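Local atomic coordinates of cysteine desulfurase (Fervidobacterium islandicum, PDB entry 6A6E), a protein that probably catalyses the pyridoxal-phosphate-dependent removal of sulfur from L-cysteine, as SufS-type cysteine desulfurases do when supplying sulfur for iron-sulfur cluster assembly. Residues A[90-95]-A[220-225]; A[226-231]-A[247-252]. All coordinates share one frame; numbering follows the deposited sequence.

The two contacts lie toward one edge of the mixed seven-stranded sheet of this class-V aminotransferase fold, next to its outermost strand 97-100, their centres about 8 Å apart. Along the chain they run in series: contact 1 (90-95 with 220-225) closes just before contact 2 (226-231 with 247-252) opens, and helix 222-225 leads into strand 229-233. Tyr247 joins them, its ring packing on Ala92 and Val222 of contact 1 while its backbone pairs with Leu230 in contact 2. Together they tie the end of helix 70-90 to the hairpin of strands 229-233 and 244-248. The first of these strands runs on to Ser233, which with His235 and Lys236 lines the pyridoxal-phosphate pocket.

Contact 1: residues A[90-95]-A[220-225]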
loop_
_atom_site.group_PDB
_atom_site.type_symbol
_atom_site.label_atom_id
_atom_site.label_comp_id
_atom_site.label_asym_id
_atom_site.label_seq_id
_atom_site.Cartn_x
_atom_site.Cartn_y
_atom_site.Cartn_z
ATOM N N LEU A 90 19.203 -3.451 7.824
ATOM C CA LEU A 90 19.905 -2.407 7.067
ATOM C C LEU A 90 20.978 -1.674 7.918
ATOM O O LEU A 90 21.588 -0.730 7.476
ATOM C CB LEU A 90 18.949 -1.362 6.582
ATOM C CG LEU A 90 17.859 -1.851 5.577
ATOM C CD1 LEU A 90 17.010 -0.669 5.219
ATOM C CD2 LEU A 90 18.387 -2.446 4.269
ATOM N N ASN A 91 21.131 -2.056 9.183
ATOM C CA ASN A 91 21.940 -1.261 10.152
ATOM C C ASN A 91 21.481 0.171 10.333
ATOM O O ASN A 91 22.307 1.121 10.373
ATOM C CB ASN A 91 23.439 -1.313 9.774
ATOM C CG ASN A 91 24.337 -0.887 10.929
ATOM O OD1 ASN A 91 23.976 -1.090 12.065
ATOM N ND2 ASN A 91 25.451 -0.200 10.627
ATOM N N ALA A 92 20.164 0.355 10.430
ATOM C CA ALA A 92 19.584 1.667 10.714
ATOM C C ALA A 92 19.019 1.644 12.061
ATOM O O ALA A 92 18.887 0.576 12.672
ATOM C CB ALA A 92 18.461 2.065 9.754
ATOM N N SER A 93 18.598 2.815 12.506
ATOM C CA SER A 93 17.896 2.838 13.742
ATOM C C SER A 93 16.369 2.754 13.389
ATOM O O SER A 93 15.944 3.067 12.235
ATOM C CB SER A 93 18.371 4.038 14.562
ATOM O OG SER A 93 17.329 4.917 14.671
ATOM N N SER A 94 15.567 2.206 14.299
ATOM C CA SER A 94 14.134 1.982 14.011
ATOM C C SER A 94 13.364 3.250 13.627
ATOM O O SER A 94 12.492 3.149 12.777
ATOM C CB SER A 94 13.435 1.265 15.170
ATOM O OG SER A 94 13.289 2.097 16.315
ATOM N N GLU A 95 13.728 4.420 14.156
ATOM C CA GLU A 95 13.022 5.655 13.805
ATOM C C GLU A 95 13.392 6.191 12.399
ATOM O O GLU A 95 12.799 7.121 11.944
ATOM C CB GLU A 95 13.178 6.749 14.917
ATOM C CG GLU A 95 14.401 7.640 14.774
ATOM C CD GLU A 95 14.829 8.339 16.096
ATOM O OE1 GLU A 95 14.276 9.441 16.421
ATOM O OE2 GLU A 95 15.773 7.827 16.797
ATOM N N VAL A 220 23.308 -4.803 2.693
ATOM C CA VAL A 220 23.261 -3.338 2.601
ATOM C C VAL A 220 23.383 -2.785 4.036
ATOM O O VAL A 220 22.646 -3.184 4.941
ATOM C CB VAL A 220 21.970 -2.870 1.908
ATOM C CG1 VAL A 220 21.729 -1.375 2.083
ATOM C CG2 VAL A 220 21.995 -3.178 0.407
ATOM N N ASP A 221 24.389 -1.937 4.262
ATOM C CA ASP A 221 24.635 -1.311 5.538
ATOM C C ASP A 221 24.626 0.172 5.256
ATOM O O ASP A 221 25.579 0.722 4.687
ATOM C CB ASP A 221 25.964 -1.770 6.086
ATOM C CG ASP A 221 26.361 -1.046 7.371
ATOM O OD1 ASP A 221 25.906 0.104 7.640
ATOM O OD2 ASP A 221 27.120 -1.669 8.144
ATOM N N VAL A 222 23.524 0.834 5.649
ATOM C CA VAL A 222 23.284 2.220 5.204
ATOM C C VAL A 222 24.309 3.205 5.781
ATOM O O VAL A 222 24.513 4.299 5.223
ATOM C CB VAL A 222 21.820 2.684 5.519
ATOM C CG1 VAL A 222 20.833 1.867 4.674
ATOM C CG2 VAL A 222 21.480 2.551 7.002
ATOM N N LYS A 223 24.895 2.852 6.912
ATOM C CA LYS A 223 25.917 3.697 7.557
ATOM C C LYS A 223 27.254 3.647 6.856
ATOM O O LYS A 223 27.890 4.675 6.681
ATOM C CB LYS A 223 26.116 3.306 9.019
ATOM C CG LYS A 223 24.859 3.407 9.879
ATOM C CD LYS A 223 24.540 4.827 10.371
ATOM C CE LYS A 223 24.116 5.779 9.244
ATOM N NZ LYS A 223 23.628 7.140 9.653
ATOM N N LYS A 224 27.667 2.460 6.432
ATOM C CA LYS A 224 28.825 2.325 5.559
ATOM C C LYS A 224 28.666 3.005 4.225
ATOM O O LYS A 224 29.586 3.671 3.736
ATOM C CB LYS A 224 29.106 0.866 5.286
ATOM C CG LYS A 224 29.734 0.212 6.457
ATOM C CD LYS A 224 30.064 -1.256 6.191
ATOM C CE LYS A 224 30.731 -1.773 7.454
ATOM N NZ LYS A 224 30.969 -3.226 7.258
ATOM N N LEU A 225 27.511 2.822 3.597
ATOM C CA LEU A 225 27.289 3.459 2.283
ATOM C C LEU A 225 27.160 4.970 2.459
ATOM O O LEU A 225 27.493 5.726 1.531
ATOM C CB LEU A 225 26.043 2.910 1.572
ATOM C CG LEU A 225 26.050 1.437 1.273
ATOM C CD1 LEU A 225 24.693 1.035 0.702
ATOM C CD2 LEU A 225 27.197 1.124 0.322
#
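Asn91 and Asp221 both set CG anti to the backbone N (chi1 -163° and 174°), and their side chains lie side by side, pointing the same way. Asn91 ND2 donates to Asp221 OD1 at 3.0 Å in a nearly straight bond. The oxygen lies in the amide plane, whereas the donor stands above the carboxylate plane; the two planes are 87° apart. Asp221 is also the N-cap of helix 222-225: from the other face of the carboxylate OD1 accepts Lys224 N at 3.2 Å, with a weak bond from Lys223 N besides. Aspartate suits this place because one short acidic group can cap the helix and still grip a neighbouring amide. Asn91 itself ends helix 70-90 in a Schellman motif with positive phi, a conformation that asparagine tolerates better than most residues. Leu90 O, just before it, accepts Val222 N at 3.1 Å. Apolar groups pack alongside: Leu90 CD2 lies 4.1 Å from Val220 CG1, and Ala92 CB the same from Val222 CG2. Lys223 lays its CG against Asn91 O at 3.5 Å. Leu90 and Ala92 also rest on Ile97 of strand 97-100, and Val222 meets Tyr247 of strand 244-248, so the end of one helix and the start of another are seated together on the edge of the sheet.

Contact 2: residues A[226-231]-A[247-252]; sequences DVDFLV and YGKKAL. With GOL (glycerol), chain K.
Charge pairing centres on Lys249, whose chain, extended beyond CG, carries NZ to two acids. NZ forms salt bridges with Asp226 OD1 at 2.9 Å, from above that carboxylate plane, and with Asp228 OD1 at 3.0 Å, nearly in line with its C-O bond. Asp228 OD2 turns to Arg199 and the backbone N of Leu207, so this buried carboxylate is held at both oxygens. A glycerol, probably from the crystallisation liquor, bridges the pair, its O1 donating to Asp228 OD1 at 2.6 Å and accepting from Lys249 NZ. An alanine in place of Lys249 would probably leave Asp226 OD1 and Asp228 OD1 without their shared cation, although Asp228 would keep its salt bridge to Arg199 through OD2. Backbone bonds join the antiparallel strands: Tyr247 N to Leu230 O at 2.8 Å, with Leu230 N returning to Tyr247 O, and Lys249 N to Asp228 O beyond them. The Tyr247 ring also turns its edge to Val227 O. Apolar contacts lie on both faces of the strand pair. Phe229 CD1 lies 3.6 Å from Gly248 CA, where a CB would clash with the ring, and Phe229 CZ meets Leu252 CB. On the face carrying Tyr247, Leu230 CB lies 4.4 Å from Tyr247 CB. Two acids around one lysine, with Arg199 at the other oxygen of Asp228, would probably keep the carboxylates ionised and fasten the turn before strand 229-233 to the start of helix 250-253.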
loop_
_atom_site.group_PDB
_atom_site.type_symbol
_atom_site.label_atom_id
_atom_site.label_comp_id
_atom_site.label_asym_id
_atom_site.label_seq_id
_atom_site.Cartn_x
_atom_site.Cartn_y
_atom_site.Cartn_z
ATOM N N ASP A 226 26.678 5.397 3.637
ATOM C CA ASP A 226 26.440 6.820 3.938
ATOM C C ASP A 226 25.417 7.525 3.016
ATOM O O ASP A 226 25.440 8.762 2.802
ATOM C CB ASP A 226 27.759 7.598 3.938
ATOM C CG ASP A 226 27.624 8.953 4.667
ATOM O OD1 ASP A 226 26.835 9.049 5.635
ATOM O OD2 ASP A 226 28.262 9.939 4.270
ATOM N N VAL A 227 24.505 6.727 2.468
ATOM C CA VAL A 227 23.396 7.271 1.722
ATOM C C VAL A 227 22.503 8.081 2.619
ATOM O O VAL A 227 22.377 7.820 3.803
ATOM C CB VAL A 227 22.526 6.166 1.038
ATOM C CG1 VAL A 227 23.314 5.389 0.016
ATOM C CG2 VAL A 227 21.914 5.202 2.015
ATOM N N ASP A 228 21.846 9.077 2.044
ATOM C CA ASP A 228 20.827 9.833 2.753
ATOM C C ASP A 228 19.465 9.142 2.823
ATOM O O ASP A 228 18.788 9.236 3.844
ATOM C CB ASP A 228 20.745 11.177 2.100
ATOM C CG ASP A 228 22.140 11.954 2.226
ATOM O OD1 ASP A 228 22.720 11.931 3.316
ATOM O OD2 ASP A 228 22.656 12.455 1.228
ATOM N N PHE A 229 19.068 8.515 1.737
ATOM C CA PHE A 229 17.824 7.796 1.650
ATOM C C PHE A 229 18.078 6.548 0.834
ATOM O O PHE A 229 18.894 6.577 -0.112
ATOM C CB PHE A 229 16.709 8.625 0.971
ATOM C CG PHE A 229 16.362 9.881 1.688
ATOM C CD1 PHE A 229 15.537 9.857 2.785
ATOM C CD2 PHE A 229 16.968 11.072 1.320
ATOM C CE1 PHE A 229 15.275 10.985 3.491
ATOM C CE2 PHE A 229 16.674 12.229 2.012
ATOM C CZ PHE A 229 15.835 12.192 3.103
ATOM N N LEU A 230 17.372 5.467 1.211
ATOM C CA LEU A 230 17.292 4.240 0.423
ATOM C C LEU A 230 15.825 3.708 0.402
ATOM O O LEU A 230 15.146 3.710 1.426
ATOM C CB LEU A 230 18.197 3.170 1.015
ATOM C CG LEU A 230 18.348 1.864 0.222
ATOM C CD1 LEU A 230 19.785 1.574 -0.111
ATOM C CD2 LEU A 230 17.810 0.692 1.017
ATOM N N VAL A 231 15.402 3.172 -0.741
ATOM C CA VAL A 231 14.088 2.583 -0.882
ATOM C C VAL A 231 14.165 1.150 -1.429
ATOM O O VAL A 231 15.018 0.859 -2.257
ATOM C CB VAL A 231 13.216 3.444 -1.787
ATOM C CG1 VAL A 231 12.942 4.814 -1.142
ATOM C CG2 VAL A 231 13.811 3.634 -3.182
ATOM N N TYR A 247 14.166 4.279 4.034
ATOM C CA TYR A 247 15.164 4.582 5.062
ATOM C C TYR A 247 15.573 5.985 4.835
ATOM O O TYR A 247 15.779 6.352 3.708
ATOM C CB TYR A 247 16.451 3.720 4.985
ATOM C CG TYR A 247 17.670 4.360 5.695
ATOM C CD1 TYR A 247 17.811 4.366 7.103
ATOM C CD2 TYR A 247 18.631 5.037 4.965
ATOM C CE1 TYR A 247 18.887 5.009 7.697
ATOM C CE2 TYR A 247 19.730 5.668 5.561
ATOM C CZ TYR A 247 19.841 5.626 6.926
ATOM O OH TYR A 247 20.911 6.254 7.473
ATOM N N GLY A 248 15.691 6.786 5.885
ATOM C CA GLY A 248 16.395 8.047 5.788
ATOM C C GLY A 248 17.158 8.383 7.050
ATOM O O GLY A 248 16.714 8.046 8.180
ATOM N N LYS A 249 18.276 9.096 6.875
ATOM C CA LYS A 249 19.004 9.689 8.006
ATOM C C LYS A 249 18.115 10.476 8.898
ATOM O O LYS A 249 17.402 11.352 8.435
ATOM C CB LYS A 249 20.125 10.622 7.523
ATOM C CG LYS A 249 21.269 9.870 6.902
ATOM C CD LYS A 249 22.489 10.775 6.700
ATOM C CE LYS A 249 23.655 9.936 6.194
ATOM N NZ LYS A 249 24.570 10.806 5.437
ATOM N N LYS A 250 18.152 10.158 10.183
ATOM C CA LYS A 250 17.287 10.806 11.176
ATOM C C LYS A 250 17.333 12.327 11.076
ATOM O O LYS A 250 16.304 13.021 11.030
ATOM C CB LYS A 250 17.758 10.359 12.532
ATOM C CG LYS A 250 17.014 10.981 13.681
ATOM C CD LYS A 250 17.467 10.367 14.981
ATOM C CE LYS A 250 16.733 11.009 16.149
ATOM N NZ LYS A 250 17.571 12.098 16.702
ATOM N N ALA A 251 18.538 12.893 10.974
ATOM C CA ALA A 251 18.687 14.367 10.904
ATOM C C ALA A 251 18.025 14.933 9.692
ATOM O O ALA A 251 17.583 16.084 9.699
ATOM C CB ALA A 251 20.190 14.762 10.888
ATOM N N LEU A 252 17.977 14.173 8.592
ATOM C CA LEU A 252 17.313 14.702 7.403
ATOM C C LEU A 252 15.784 14.537 7.488
ATOM O O LEU A 252 15.044 15.436 7.087
ATOM C CB LEU A 252 17.805 14.061 6.126
ATOM C CG LEU A 252 19.301 14.154 5.882
ATOM C CD1 LEU A 252 19.686 13.282 4.715
ATOM C CD2 LEU A 252 19.764 15.587 5.614
HETATM C C1 GOL K . 25.210 14.285 3.292
HETATM O O1 GOL K . 24.568 13.494 4.299
HETATM C C2 GOL K . 24.425 15.532 2.865
HETATM O O2 GOL K . 25.018 16.040 1.669
HETATM C C3 GOL K . 22.957 15.251 2.561
HETATM O O3 GOL K . 22.085 16.322 2.954
HETATM O O HOH W 1 23.066 6.582 5.913
#